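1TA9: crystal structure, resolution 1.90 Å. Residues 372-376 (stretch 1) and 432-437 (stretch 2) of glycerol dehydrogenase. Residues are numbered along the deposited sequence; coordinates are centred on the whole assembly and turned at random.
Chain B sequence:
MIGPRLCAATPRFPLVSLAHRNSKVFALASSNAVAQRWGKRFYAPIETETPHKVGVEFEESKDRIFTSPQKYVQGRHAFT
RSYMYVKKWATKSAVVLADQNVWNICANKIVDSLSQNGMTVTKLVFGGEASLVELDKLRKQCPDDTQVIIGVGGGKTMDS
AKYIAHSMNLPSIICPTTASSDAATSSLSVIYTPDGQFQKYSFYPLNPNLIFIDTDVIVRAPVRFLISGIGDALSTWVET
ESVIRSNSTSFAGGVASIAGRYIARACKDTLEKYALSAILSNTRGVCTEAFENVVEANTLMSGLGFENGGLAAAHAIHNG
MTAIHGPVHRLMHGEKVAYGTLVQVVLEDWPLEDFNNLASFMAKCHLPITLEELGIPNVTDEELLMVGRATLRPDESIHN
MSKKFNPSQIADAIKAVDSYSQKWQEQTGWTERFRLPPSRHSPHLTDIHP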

# COMPACT_ATOMS: atom_id res chain seq x y z
N GLU B 372 11.94 13.63 -36.71
CA GLU B 372 11.82 15.03 -37.10
C GLU B 372 12.85 15.85 -36.32
O GLU B 372 13.61 16.62 -36.90
CB GLU B 372 10.41 15.55 -36.81
CG GLU B 372 10.20 17.02 -37.17
CD GLU B 372 9.97 17.25 -38.66
OE1 GLU B 372 10.18 18.38 -39.13
OE2 GLU B 372 9.56 16.30 -39.36
N GLU B 373 12.87 15.67 -35.00
CA GLU B 373 13.80 16.41 -34.15
C GLU B 373 15.25 16.04 -34.44
O GLU B 373 16.14 16.89 -34.38
CB GLU B 373 13.48 16.18 -32.68
CG GLU B 373 12.07 16.59 -32.29
CD GLU B 373 11.74 16.22 -30.87
OE1 GLU B 373 11.94 17.07 -29.97
OE2 GLU B 373 11.29 15.07 -30.65
N LEU B 374 15.49 14.76 -34.74
CA LEU B 374 16.84 14.31 -35.05
C LEU B 374 17.33 14.97 -36.34
O LEU B 374 18.52 14.97 -36.63
CB LEU B 374 16.88 12.79 -35.22
CG LEU B 374 16.75 11.93 -33.96
CD1 LEU B 374 16.84 10.47 -34.34
CD2 LEU B 374 17.85 12.29 -32.96
N GLY B 375 16.39 15.52 -37.10
CA GLY B 375 16.74 16.18 -38.35
C GLY B 375 16.71 15.29 -39.58
O GLY B 375 17.18 15.70 -40.64
N ILE B 376 16.16 14.09 -39.45
CA ILE B 376 16.10 13.15 -40.56
C ILE B 376 14.70 12.56 -40.74
O ILE B 376 14.53 11.34 -40.80
CB ILE B 376 17.10 12.00 -40.36
CG1 ILE B 376 16.90 11.36 -38.98
CG2 ILE B 376 18.53 12.52 -40.50
CD1 ILE B 376 17.81 10.18 -38.72
N GLU B 432 6.86 21.38 -26.78
CA GLU B 432 8.30 21.59 -26.82
C GLU B 432 8.95 20.63 -27.83
O GLU B 432 8.56 19.47 -27.94
CB GLU B 432 8.89 21.40 -25.42
CG GLU B 432 10.37 21.70 -25.27
CD GLU B 432 10.83 21.70 -23.80
OE1 GLU B 432 12.06 21.73 -23.55
OE2 GLU B 432 9.96 21.68 -22.90
N ARG B 433 9.95 21.13 -28.56
CA ARG B 433 10.64 20.31 -29.56
C ARG B 433 12.12 20.64 -29.63
O ARG B 433 12.51 21.80 -29.50
CB ARG B 433 10.03 20.55 -30.95
CG ARG B 433 8.57 20.16 -31.10
CD ARG B 433 8.41 18.67 -31.33
NE ARG B 433 7.03 18.33 -31.68
CZ ARG B 433 6.01 18.33 -30.82
NH1 ARG B 433 6.21 18.65 -29.55
NH2 ARG B 433 4.79 18.04 -31.25
N PHE B 434 12.94 19.62 -29.84
CA PHE B 434 14.38 19.81 -29.98
C PHE B 434 14.58 20.21 -31.43
O PHE B 434 14.05 19.56 -32.34
CB PHE B 434 15.12 18.50 -29.71
CG PHE B 434 16.59 18.53 -30.09
CD1 PHE B 434 17.54 18.96 -29.17
CD2 PHE B 434 17.01 18.12 -31.35
CE1 PHE B 434 18.90 18.98 -29.51
CE2 PHE B 434 18.36 18.13 -31.70
CZ PHE B 434 19.31 18.56 -30.78
N ARG B 435 15.34 21.28 -31.66
CA ARG B 435 15.61 21.75 -33.01
C ARG B 435 17.13 21.67 -33.20
O ARG B 435 17.88 22.32 -32.48
CB ARG B 435 15.12 23.19 -33.19
CG ARG B 435 13.63 23.39 -32.92
CD ARG B 435 12.76 22.54 -33.83
NE ARG B 435 11.34 22.85 -33.70
CZ ARG B 435 10.37 22.23 -34.37
NH1 ARG B 435 10.66 21.27 -35.24
NH2 ARG B 435 9.10 22.58 -34.19
N LEU B 436 17.56 20.86 -34.16
CA LEU B 436 18.97 20.64 -34.44
C LEU B 436 19.77 21.89 -34.83
O LEU B 436 19.48 22.53 -35.84
CB LEU B 436 19.11 19.58 -35.54
CG LEU B 436 20.50 19.05 -35.87
CD1 LEU B 436 21.08 18.34 -34.66
CD2 LEU B 436 20.41 18.09 -37.06
N PRO B 437 20.78 22.25 -34.03
CA PRO B 437 21.62 23.43 -34.29
C PRO B 437 22.53 23.21 -35.52
O PRO B 437 22.63 22.10 -36.04
CB PRO B 437 22.42 23.58 -33.00
CG PRO B 437 21.51 22.99 -31.96
CD PRO B 437 21.02 21.75 -32.66
O HOH W 1 15.66 19.19 -35.77

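The last turn of a weakly bonded helix, E372 to L374, and the turn that follows it lie against a run without regular secondary structure, E432 to P437. Touching residues are at least 60 positions apart in sequence. The contact is small, burying 297 Å² over both sides. It rests on one direct hydrogen bond, one water bridge and the packing of L436 against the backbone of stretch 1.

E373 contributes most. Its CA-to-CB bond points toward stretch 2, and its CA lies 5.4 Å from the CA of F434. The side chain has chi1 m and chi2 t, so it leaves the helix extended and carries the carboxylate to the backbone of the other stretch. There F434 N donates to E373 OE1 at 2.7 Å, with an N-H...O angle of 178°. This is nearly linear. Stretch 2 forms no regular strand here, and the acid serves as acceptor for its amide. The other oxygen, OE2, is hydrogen-bonded to a residue just outside the stretches. Both carboxylate oxygens of this buried residue therefore have partners. Glutamate suits the place because it combines reach with two acceptors.

The CA-to-CB bond of F434 also points toward stretch 1. Chi1 is t and chi2 is 88°. E373 O lies at the edge of its ring, near the ring plane. The same carbonyl accepts a hydrogen bond from water 1, from the water oxygen to E373 O at 2.7 Å. The water in turn accepts from L436 N, 3.0 Å from its oxygen. It thus links the two backbones where they do not meet directly.

L436 is t at chi1 and p at chi2. This places CD2 3.7 Å from L374 O and 4.3 Å from G375 CA. L374 O is buried by the contact and has no polar partner in the model. The CA-to-CB bond of L374 points away from stretch 2; its side chain is m and t.

G375 is the first residue to leave helical angles, in a Schellman motif. Its N bonds back to E372 O at 3.0 Å, and its phi is 91°. A CB at this position would sit 2.9 Å from L436 CD2, a clash. It would also be jammed against the carbonyl O of L374, so the backbone angles alone call for glycine.

The CA-to-CB bond of R433 points sideways. With chi1 and chi2 both m, its side chain folds so that NH1 reaches the backbone of its own stretch, donating to E432 O at 3.0 Å.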